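Local coordinates for protein aspartate aminotransferase, mitochondrial (Trypanosoma brucei brucei, PDB 4W5K) that probably transfers amino groups between L-aspartate and 2-oxoglutarate, and perhaps from L-alanine, as a homodimeric pyridoxal-phosphate enzyme, at residues L174-P182 against V208-A216; R316-E327 against V376-V387. The protein carries 1 engineered substitution. All coordinates share one frame; numbering follows the deposited sequence. Where two conformers were deposited one is given.

Interaction 1: L174-P182 against V208-A216. With PLP (pyridoxal-5'-phosphate), chain C.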
loop_
_atom_site.group_PDB
_atom_site.type_symbol
_atom_site.label_atom_id
_atom_site.label_comp_id
_atom_site.label_asym_id
_atom_site.label_seq_id
_atom_site.Cartn_x
_atom_site.Cartn_y
_atom_site.Cartn_z
ATOM N N LEU A 174 -14.585 -16.843 -8.077
ATOM C CA LEU A 174 -14.283 -15.448 -8.413
ATOM C C LEU A 174 -15.180 -14.958 -9.551
ATOM O O LEU A 174 -15.194 -15.584 -10.607
ATOM C CB LEU A 174 -12.821 -15.330 -8.829
ATOM C CG LEU A 174 -12.259 -13.945 -9.155
ATOM C CD1 LEU A 174 -12.307 -13.085 -7.898
ATOM C CD2 LEU A 174 -10.818 -14.123 -9.624
ATOM N N VAL A 175 -15.901 -13.858 -9.337
ATOM C CA VAL A 175 -16.762 -13.297 -10.396
ATOM C C VAL A 175 -16.532 -11.792 -10.493
ATOM O O VAL A 175 -16.305 -11.138 -9.475
ATOM C CB VAL A 175 -18.271 -13.576 -10.151
ATOM C CG1 VAL A 175 -18.577 -15.091 -10.169
ATOM C CG2 VAL A 175 -18.774 -12.910 -8.852
ATOM N N HIS A 176 -16.604 -11.251 -11.709
ATOM C CA HIS A 176 -16.503 -9.789 -11.891
ATOM C C HIS A 176 -17.925 -9.207 -11.757
ATOM O O HIS A 176 -18.840 -9.702 -12.407
ATOM C CB HIS A 176 -15.937 -9.423 -13.269
ATOM C CG HIS A 176 -14.556 -9.944 -13.545
ATOM N ND1 HIS A 176 -13.612 -9.194 -14.222
ATOM C CD2 HIS A 176 -13.968 -11.136 -13.268
ATOM C CE1 HIS A 176 -12.502 -9.903 -14.347
ATOM N NE2 HIS A 176 -12.690 -11.084 -13.777
ATOM N N ALA A 177 -18.123 -8.171 -10.945
ATOM C CA ALA A 177 -19.475 -7.647 -10.700
ATOM C C ALA A 177 -20.118 -7.061 -11.960
ATOM O O ALA A 177 -21.324 -7.186 -12.162
ATOM C CB ALA A 177 -19.446 -6.592 -9.606
ATOM N N CYS A 178 -19.292 -6.406 -12.763
ATOM C CA CYS A 178 -19.694 -5.742 -14.017
ATOM C C CYS A 178 -18.455 -5.210 -14.693
ATOM O O CYS A 178 -17.378 -5.145 -14.075
ATOM C CB CYS A 178 -20.701 -4.605 -13.796
ATOM S SG CYS A 178 -20.250 -3.375 -12.560
ATOM N N ALA A 179 -18.611 -4.829 -15.958
ATOM C CA ALA A 179 -17.488 -4.469 -16.817
ATOM C C ALA A 179 -16.342 -5.480 -16.691
ATOM O O ALA A 179 -15.204 -5.139 -16.332
ATOM C CB ALA A 179 -17.007 -3.012 -16.528
ATOM N N HIS A 180 -16.659 -6.734 -17.003
ATOM C CA HIS A 180 -15.648 -7.768 -17.030
ATOM C C HIS A 180 -14.383 -7.299 -17.767
ATOM O O HIS A 180 -14.456 -6.753 -18.873
ATOM C CB HIS A 180 -16.216 -9.028 -17.682
ATOM C CG HIS A 180 -15.242 -10.163 -17.738
ATOM N ND1 HIS A 180 -14.432 -10.397 -18.830
ATOM C CD2 HIS A 180 -14.943 -11.127 -16.833
ATOM C CE1 HIS A 180 -13.676 -11.458 -18.594
ATOM N NE2 HIS A 180 -13.967 -11.918 -17.390
ATOM N N ASN A 181 -13.236 -7.470 -17.114
ATOM C CA ASN A 181 -11.940 -7.104 -17.678
ATOM C C ASN A 181 -11.231 -8.432 -17.949
ATOM O O ASN A 181 -10.941 -9.198 -17.012
ATOM C CB ASN A 181 -11.179 -6.186 -16.684
ATOM C CG ASN A 181 -9.802 -5.737 -17.180
ATOM O OD1 ASN A 181 -9.281 -6.209 -18.188
ATOM N ND2 ASN A 181 -9.194 -4.833 -16.434
ATOM N N PRO A 182 -10.866 -8.704 -19.205
ATOM C CA PRO A 182 -10.647 -7.819 -20.350
ATOM C C PRO A 182 -11.703 -7.817 -21.465
ATOM O O PRO A 182 -11.484 -7.116 -22.453
ATOM C CB PRO A 182 -9.336 -8.364 -20.909
ATOM C CG PRO A 182 -9.524 -9.874 -20.768
ATOM C CD PRO A 182 -10.331 -10.054 -19.475
ATOM N N VAL A 208 -16.414 -11.620 -5.042
ATOM C CA VAL A 208 -16.811 -10.614 -6.050
ATOM C C VAL A 208 -15.716 -9.576 -6.228
ATOM O O VAL A 208 -15.328 -8.905 -5.272
ATOM C CB VAL A 208 -18.091 -9.922 -5.642
ATOM C CG1 VAL A 208 -18.455 -8.786 -6.672
ATOM C CG2 VAL A 208 -19.208 -10.921 -5.571
ATOM N N ASP A 209 -15.185 -9.473 -7.438
ATOM C CA ASP A 209 -14.288 -8.374 -7.792
ATOM C C ASP A 209 -15.164 -7.278 -8.400
ATOM O O ASP A 209 -15.686 -7.423 -9.511
ATOM C CB ASP A 209 -13.194 -8.852 -8.768
ATOM C CG ASP A 209 -12.193 -7.745 -9.130
ATOM O OD1 ASP A 209 -12.473 -6.564 -8.853
ATOM O OD2 ASP A 209 -11.122 -8.059 -9.699
ATOM N N MET A 210 -15.385 -6.212 -7.632
ATOM C CA MET A 210 -16.222 -5.091 -8.081
ATOM C C MET A 210 -15.348 -3.862 -8.286
ATOM O O MET A 210 -15.209 -3.019 -7.383
ATOM C CB MET A 210 -17.333 -4.773 -7.067
ATOM C CG MET A 210 -18.314 -3.700 -7.614
ATOM S SD MET A 210 -19.815 -3.512 -6.645
ATOM C CE MET A 210 -19.147 -2.830 -5.136
ATOM N N ALA A 211 -14.748 -3.780 -9.466
ATOM C CA ALA A 211 -13.779 -2.713 -9.739
ATOM C C ALA A 211 -14.418 -1.504 -10.403
ATOM O O ALA A 211 -13.764 -0.476 -10.502
ATOM C CB ALA A 211 -12.616 -3.258 -10.634
ATOM N N TYR A 212 -15.673 -1.611 -10.859
ATOM C CA TYR A 212 -16.266 -0.557 -11.681
ATOM C C TYR A 212 -17.699 -0.204 -11.309
ATOM O O TYR A 212 -18.476 0.138 -12.180
ATOM C CB TYR A 212 -16.226 -0.962 -13.174
ATOM C CG TYR A 212 -14.827 -1.265 -13.651
ATOM C CD1 TYR A 212 -13.945 -0.230 -13.921
ATOM C CD2 TYR A 212 -14.385 -2.585 -13.823
ATOM C CE1 TYR A 212 -12.652 -0.474 -14.339
ATOM C CE2 TYR A 212 -13.080 -2.851 -14.236
ATOM C CZ TYR A 212 -12.218 -1.775 -14.486
ATOM O OH TYR A 212 -10.927 -1.993 -14.897
ATOM N N GLN A 213 -18.042 -0.250 -10.028
ATOM C CA GLN A 213 -19.399 0.143 -9.616
ATOM C C GLN A 213 -19.716 1.579 -10.043
ATOM O O GLN A 213 -18.964 2.498 -9.723
ATOM C CB GLN A 213 -19.578 0.020 -8.106
ATOM C CG GLN A 213 -21.062 0.184 -7.694
ATOM C CD GLN A 213 -21.262 0.396 -6.207
ATOM O OE1 GLN A 213 -20.303 0.407 -5.439
ATOM N NE2 GLN A 213 -22.520 0.569 -5.789
ATOM N N GLY A 214 -20.824 1.775 -10.761
ATOM C CA GLY A 214 -21.189 3.115 -11.210
ATOM C C GLY A 214 -20.466 3.537 -12.475
ATOM O O GLY A 214 -21.077 4.109 -13.376
ATOM N N PHE A 215 -19.161 3.275 -12.535
ATOM C CA PHE A 215 -18.387 3.500 -13.751
ATOM C C PHE A 215 -18.935 2.665 -14.920
ATOM O O PHE A 215 -19.051 3.146 -16.055
ATOM C CB PHE A 215 -16.888 3.178 -13.492
ATOM C CG PHE A 215 -15.996 3.467 -14.667
ATOM C CD1 PHE A 215 -15.764 2.501 -15.632
ATOM C CD2 PHE A 215 -15.416 4.733 -14.826
ATOM C CE1 PHE A 215 -14.969 2.765 -16.741
ATOM C CE2 PHE A 215 -14.621 5.010 -15.931
ATOM C CZ PHE A 215 -14.383 4.037 -16.888
ATOM N N ALA A 216 -19.293 1.422 -14.640
ATOM C CA ALA A 216 -19.714 0.508 -15.718
ATOM C C ALA A 216 -20.915 0.995 -16.517
ATOM O O ALA A 216 -20.854 1.069 -17.754
ATOM C CB ALA A 216 -19.996 -0.868 -15.115
HETATM N N1 PLP C . -9.825 -6.043 -10.711
HETATM C C2 PLP C . -10.182 -5.671 -11.986
HETATM C C2A PLP C . -11.187 -6.508 -12.710
HETATM C C3 PLP C . -9.619 -4.543 -12.581
HETATM O O3 PLP C . -9.946 -4.165 -13.856
HETATM C C4 PLP C . -8.693 -3.784 -11.879
HETATM C C4A PLP C . -8.282 -2.457 -12.453
HETATM O O4A PLP C . -7.470 -2.438 -13.382
HETATM C C5 PLP C . -8.331 -4.158 -10.585
HETATM C C6 PLP C . -8.915 -5.282 -10.000
HETATM C C5A PLP C . -7.297 -3.360 -9.804
HETATM O O4P PLP C . -7.851 -2.170 -9.316
HETATM P P PLP C . -7.060 -1.221 -8.368
HETATM O O1P PLP C . -6.307 -0.193 -9.157
HETATM O O2P PLP C . -6.114 -2.027 -7.511
HETATM O O3P PLP C . -8.123 -0.565 -7.518
HETATM O O HOH W 1 -15.341 -5.671 -11.703
HETATM O O HOH W 2 -17.314 -3.991 -11.100
#

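Interaction 2: R316-E327 against V376-V387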
loop_
_atom_site.group_PDB
_atom_site.type_symbol
_atom_site.label_atom_id
_atom_site.label_comp_id
_atom_site.label_asym_id
_atom_site.label_seq_id
_atom_site.Cartn_x
_atom_site.Cartn_y
_atom_site.Cartn_z
ATOM N N ARG A 316 -19.970 8.220 -22.165
ATOM C CA ARG A 316 -18.979 8.457 -23.226
ATOM C C ARG A 316 -18.435 7.136 -23.749
ATOM O O ARG A 316 -18.272 6.961 -24.953
ATOM C CB ARG A 316 -17.798 9.333 -22.768
ATOM C CG ARG A 316 -16.961 9.807 -23.968
ATOM C CD ARG A 316 -15.672 10.545 -23.573
ATOM N NE ARG A 316 -14.577 9.630 -23.240
ATOM C CZ ARG A 316 -13.878 8.930 -24.132
ATOM N NH1 ARG A 316 -12.888 8.148 -23.731
ATOM N NH2 ARG A 316 -14.169 9.005 -25.442
ATOM N N ILE A 317 -18.165 6.211 -22.838
ATOM C CA ILE A 317 -17.679 4.891 -23.207
ATOM C C ILE A 317 -18.727 4.134 -24.027
ATOM O O ILE A 317 -18.412 3.535 -25.057
ATOM C CB ILE A 317 -17.308 4.056 -21.962
ATOM C CG1 ILE A 317 -16.138 4.696 -21.211
ATOM C CG2 ILE A 317 -16.954 2.619 -22.340
ATOM C CD1 ILE A 317 -14.879 4.871 -22.055
ATOM N N ALA A 318 -19.969 4.143 -23.558
ATOM C CA ALA A 318 -21.049 3.501 -24.312
ATOM C C ALA A 318 -21.232 4.121 -25.701
ATOM O O ALA A 318 -21.449 3.411 -26.674
ATOM C CB ALA A 318 -22.362 3.579 -23.530
ATOM N N GLU A 319 -21.153 5.445 -25.787
ATOM C CA GLU A 319 -21.415 6.129 -27.045
ATOM C C GLU A 319 -20.275 5.898 -28.035
ATOM O O GLU A 319 -20.514 5.785 -29.229
ATOM C CB GLU A 319 -21.639 7.631 -26.819
ATOM C CG GLU A 319 -22.250 8.379 -28.016
ATOM C CD GLU A 319 -21.236 8.735 -29.098
ATOM O OE1 GLU A 319 -21.615 8.757 -30.297
ATOM O OE2 GLU A 319 -20.066 9.006 -28.754
ATOM N N VAL A 320 -19.038 5.813 -27.556
ATOM C CA VAL A 320 -17.947 5.611 -28.499
ATOM C C VAL A 320 -17.932 4.160 -29.026
ATOM O O VAL A 320 -17.553 3.928 -30.179
ATOM C CB VAL A 320 -16.571 6.002 -27.899
ATOM C CG1 VAL A 320 -15.986 4.899 -27.033
ATOM C CG2 VAL A 320 -15.614 6.373 -29.022
ATOM N N ARG A 321 -18.359 3.203 -28.205
ATOM C CA ARG A 321 -18.620 1.831 -28.689
ATOM C C ARG A 321 -19.654 1.842 -29.823
ATOM O O ARG A 321 -19.452 1.230 -30.907
ATOM C CB ARG A 321 -19.101 0.926 -27.537
ATOM C CG ARG A 321 -18.003 0.506 -26.547
ATOM C CD ARG A 321 -18.603 -0.250 -25.372
ATOM N NE ARG A 321 -17.620 -0.879 -24.498
ATOM C CZ ARG A 321 -17.044 -2.056 -24.739
ATOM N NH1 ARG A 321 -17.330 -2.716 -25.857
ATOM N NH2 ARG A 321 -16.189 -2.586 -23.860
ATOM N N LYS A 322 -20.761 2.550 -29.589
ATOM C CA LYS A 322 -21.849 2.614 -30.567
ATOM C C LYS A 322 -21.382 3.289 -31.857
ATOM O O LYS A 322 -21.748 2.881 -32.968
ATOM C CB LYS A 322 -23.051 3.353 -29.955
ATOM C CG LYS A 322 -24.243 3.586 -30.885
ATOM C CD LYS A 322 -25.440 4.070 -30.083
ATOM C CE LYS A 322 -26.676 4.251 -30.953
ATOM N NZ LYS A 322 -27.069 5.684 -31.025
ATOM N N ARG A 323 -20.572 4.336 -31.702
ATOM C CA ARG A 323 -20.030 5.068 -32.847
ATOM C C ARG A 323 -19.048 4.213 -33.653
ATOM O O ARG A 323 -19.061 4.261 -34.889
ATOM C CB ARG A 323 -19.340 6.354 -32.375
ATOM C CG ARG A 323 -18.648 7.150 -33.491
ATOM C CD ARG A 323 -19.584 8.134 -34.144
ATOM N NE ARG A 323 -18.926 8.892 -35.211
ATOM C CZ ARG A 323 -18.218 10.003 -35.017
ATOM N NH1 ARG A 323 -18.063 10.487 -33.793
ATOM N NH2 ARG A 323 -17.664 10.633 -36.050
ATOM N N LEU A 324 -18.204 3.438 -32.963
ATOM C CA LEU A 324 -17.303 2.497 -33.647
ATOM C C LEU A 324 -18.101 1.556 -34.563
ATOM O O LEU A 324 -17.781 1.357 -35.752
ATOM C CB LEU A 324 -16.502 1.673 -32.639
ATOM C CG LEU A 324 -15.419 0.746 -33.200
ATOM C CD1 LEU A 324 -14.404 1.563 -33.968
ATOM C CD2 LEU A 324 -14.712 -0.016 -32.078
ATOM N N VAL A 325 -19.169 0.996 -34.016
ATOM C CA VAL A 325 -19.980 0.065 -34.799
ATOM C C VAL A 325 -20.659 0.745 -35.994
ATOM O O VAL A 325 -20.673 0.206 -37.110
ATOM C CB VAL A 325 -21.035 -0.611 -33.921
ATOM C CG1 VAL A 325 -21.946 -1.488 -34.765
ATOM C CG2 VAL A 325 -20.333 -1.429 -32.832
ATOM N N SER A 326 -21.192 1.941 -35.776
ATOM C CA SER A 326 -21.870 2.641 -36.859
ATOM C C SER A 326 -20.875 3.093 -37.931
ATOM O O SER A 326 -21.180 3.034 -39.114
ATOM C CB SER A 326 -22.655 3.836 -36.324
ATOM O OG SER A 326 -21.781 4.852 -35.887
ATOM N N GLU A 327 -19.684 3.525 -37.525
ATOM C CA GLU A 327 -18.666 3.935 -38.496
ATOM C C GLU A 327 -18.136 2.729 -39.267
ATOM O O GLU A 327 -17.788 2.851 -40.437
ATOM C CB GLU A 327 -17.499 4.656 -37.819
ATOM C CG GLU A 327 -17.831 6.029 -37.242
ATOM C CD GLU A 327 -18.179 7.076 -38.290
ATOM O OE1 GLU A 327 -17.666 7.019 -39.439
ATOM O OE2 GLU A 327 -18.984 7.968 -37.956
ATOM N N VAL A 376 -11.251 1.068 -24.952
ATOM C CA VAL A 376 -12.030 2.024 -25.729
ATOM C C VAL A 376 -11.965 3.443 -25.155
ATOM O O VAL A 376 -12.334 4.407 -25.827
ATOM C CB VAL A 376 -13.512 1.586 -25.866
ATOM C CG1 VAL A 376 -13.611 0.260 -26.633
ATOM C CG2 VAL A 376 -14.176 1.450 -24.518
ATOM N N SER A 377 -11.489 3.583 -23.923
ATOM C CA SER A 377 -11.229 4.918 -23.382
ATOM C C SER A 377 -10.236 5.702 -24.253
ATOM O O SER A 377 -10.196 6.936 -24.223
ATOM C CB SER A 377 -10.712 4.811 -21.945
ATOM O OG SER A 377 -9.639 3.894 -21.870
ATOM N N GLY A 378 -9.438 4.992 -25.047
ATOM C CA GLY A 378 -8.489 5.651 -25.933
ATOM C C GLY A 378 -9.147 6.116 -27.234
ATOM O O GLY A 378 -8.543 6.864 -28.018
ATOM N N LEU A 379 -10.383 5.675 -27.453
ATOM C CA LEU A 379 -11.194 6.112 -28.594
ATOM C C LEU A 379 -11.927 7.406 -28.261
ATOM O O LEU A 379 -12.425 7.569 -27.143
ATOM C CB LEU A 379 -12.220 5.039 -28.993
ATOM C CG LEU A 379 -11.799 3.815 -29.800
ATOM C CD1 LEU A 379 -12.998 2.907 -30.070
ATOM C CD2 LEU A 379 -11.127 4.204 -31.102
ATOM N N ASN A 380 -12.024 8.311 -29.232
ATOM C CA ASN A 380 -12.767 9.541 -29.022
ATOM C C ASN A 380 -13.249 10.141 -30.339
ATOM O O ASN A 380 -13.085 9.547 -31.404
ATOM C CB ASN A 380 -11.918 10.561 -28.265
ATOM C CG ASN A 380 -10.571 10.767 -28.905
ATOM O OD1 ASN A 380 -10.476 11.203 -30.062
ATOM N ND2 ASN A 380 -9.512 10.448 -28.163
ATOM N N SER A 381 -13.838 11.323 -30.250
ATOM C CA SER A 381 -14.369 11.983 -31.440
ATOM C C SER A 381 -13.298 12.240 -32.499
ATOM O O SER A 381 -13.609 12.264 -33.694
ATOM C CB SER A 381 -15.049 13.298 -31.049
ATOM O OG SER A 381 -14.123 14.263 -30.589
ATOM N N THR A 382 -12.042 12.437 -32.092
ATOM C CA THR A 382 -11.015 12.819 -33.068
ATOM C C THR A 382 -10.294 11.639 -33.723
ATOM O O THR A 382 -9.547 11.835 -34.676
ATOM C CB THR A 382 -9.933 13.743 -32.443
ATOM O OG1 THR A 382 -9.051 12.980 -31.613
ATOM C CG2 THR A 382 -10.573 14.847 -31.617
ATOM N N ASN A 383 -10.508 10.417 -33.241
ATOM C CA ASN A 383 -9.813 9.288 -33.852
ATOM C C ASN A 383 -10.704 8.099 -34.220
ATOM O O ASN A 383 -10.221 7.127 -34.799
ATOM C CB ASN A 383 -8.672 8.804 -32.945
ATOM C CG ASN A 383 -9.149 8.299 -31.576
ATOM O OD1 ASN A 383 -10.298 7.861 -31.407
ATOM N ND2 ASN A 383 -8.246 8.336 -30.597
ATOM N N VAL A 384 -11.988 8.165 -33.879
ATOM C CA VAL A 384 -12.843 6.993 -34.042
ATOM C C VAL A 384 -13.064 6.695 -35.525
ATOM O O VAL A 384 -13.207 5.541 -35.923
ATOM C CB VAL A 384 -14.198 7.159 -33.300
ATOM C CG1 VAL A 384 -15.059 8.224 -33.937
ATOM C CG2 VAL A 384 -14.947 5.817 -33.227
ATOM N N GLU A 385 -13.040 7.723 -36.362
ATOM C CA GLU A 385 -13.224 7.494 -37.785
ATOM C C GLU A 385 -12.016 6.778 -38.384
ATOM O O GLU A 385 -12.175 5.840 -39.171
ATOM C CB GLU A 385 -13.498 8.813 -38.501
ATOM C CG GLU A 385 -14.922 9.318 -38.266
ATOM C CD GLU A 385 -15.095 10.795 -38.570
ATOM O OE1 GLU A 385 -14.321 11.622 -38.036
ATOM O OE2 GLU A 385 -16.012 11.129 -39.349
ATOM N N TYR A 386 -10.821 7.199 -37.982
ATOM C CA TYR A 386 -9.563 6.623 -38.461
ATOM C C TYR A 386 -9.439 5.157 -38.040
ATOM O O TYR A 386 -9.059 4.290 -38.837
ATOM C CB TYR A 386 -8.372 7.440 -37.935
ATOM C CG TYR A 386 -7.004 6.833 -38.204
ATOM C CD1 TYR A 386 -6.437 6.886 -39.471
ATOM C CD2 TYR A 386 -6.278 6.219 -37.186
ATOM C CE1 TYR A 386 -5.190 6.338 -39.720
ATOM C CE2 TYR A 386 -5.032 5.662 -37.430
ATOM C CZ TYR A 386 -4.493 5.728 -38.702
ATOM O OH TYR A 386 -3.249 5.184 -38.955
ATOM N N VAL A 387 -9.758 4.890 -36.780
ATOM C CA VAL A 387 -9.643 3.546 -36.244
ATOM C C VAL A 387 -10.646 2.614 -36.913
ATOM O O VAL A 387 -10.309 1.477 -37.232
ATOM C CB VAL A 387 -9.845 3.531 -34.731
ATOM C CG1 VAL A 387 -9.995 2.102 -34.230
ATOM C CG2 VAL A 387 -8.662 4.220 -34.048
HETATM O O HOH W 3 -16.053 12.725 -34.569
#

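Interaction 1: L174-P182 against V208-A216
N181 carries its CG anti to the backbone N (chi1 -180°), while Y212 swings its ring beside its own backbone N (chi1 -57°). The amide and the phenol thereby converge on one cofactor atom, O3 of pyridoxal phosphate. ND2 of N181 donates to PLP O3 at 2.8 Å, and OH of Y212 is hydrogen-bonded to PLP O3 at 2.6 Å, so two bonds grip this oxygen. The amide and ring planes lie 49° apart. On the ring nitrogen side, OD2 of D209 comes to 2.6 Å from PLP N1. This is the aspartate-pyridine pairing of class I aminotransferases. The same OD2 is hydrogen-bonded to NE2 of H131. A211 lays its CB over one face of the Y212 ring, toward its rim, and also meets the pyridine at C2. Behind the pocket the backbones pair as parallel strands. D209 N donates to V175 O, and A177 N donates to D209 O, both at 2.9 Å. One water accepts from Y212 N and donates to C178 O at 3.2 Å. A second accepts from A211 N and lies near both C178 O and D209 O. CB of A216 packs on SG of C178 at 3.6 Å. The two strands, 172-176 and 205-210, belong to a beta-alpha-beta unit with helix 189-201. Strands 120-124 and 238-242 flank the pair in the large sheet, and helix 225-230 packs on V175 and V208.

Interaction 2: R316-E327 against V376-V387
Helix 300-331 packs here against the turn and helix start that follow strand 373-375. At one end R316 reaches across to two backbone carbonyls. Its NH2 donates to L379 O at 2.8 Å, nearly straight at 171° and in the guanidinium plane. NH1 makes a weak bond to S377 O at 3.0 Å. A bend at chi3 (82°) turns the group to these oxygens, and Y38 and R39 take further N-H groups. Next along the helix, I317 CG2 meets V376 CG2. V320 sets CG2 against L379 CB at 3.6 Å. L324 crosses L379 at about a right angle, CD2 on CD1. Between the 3-10 segment 376-378 and helix 384-395, N380 forms an Asx turn, its OD1 accepting from T382 N at 2.8 Å. N383 ties this turn back through ND2 to G378 O. At the far end CG1 of V384 sits over the guanidinium face of R323, 3.7 Å above its plane. The edge of that group binds E327 OE2 through NE at 2.9 Å, and NH2 makes a long salt bridge to E385 OE2. OE1 of E327 lies 4.4 Å from OE2 of E385, a repulsion that R323 probably offsets. A water joins R323 NH2 to S381 O.

How the interactions relate
Interaction 1 forms part of the cofactor site, to which G100, T101, S242, S244, R253 and Y62 of the second subunit also contribute. Interaction 2 lies outward from it. Their centres are 22 Å apart. Their nearest atoms come to about 5 Å, without contact between them. Interaction 2 comes wholly later in the chain. Its end with I317, R321 and S377 is the end nearer the pocket. The side chains of I317 and Y212 are about 9 Å apart, as are those of R321 and N181. The side chain of S377 stays about 11 Å from the bound pyridoxal phosphate. M346 bridges the gap, since it touches both F215 and S377. Both contacts are buried, but only interaction 1 supplies cofactor ligands.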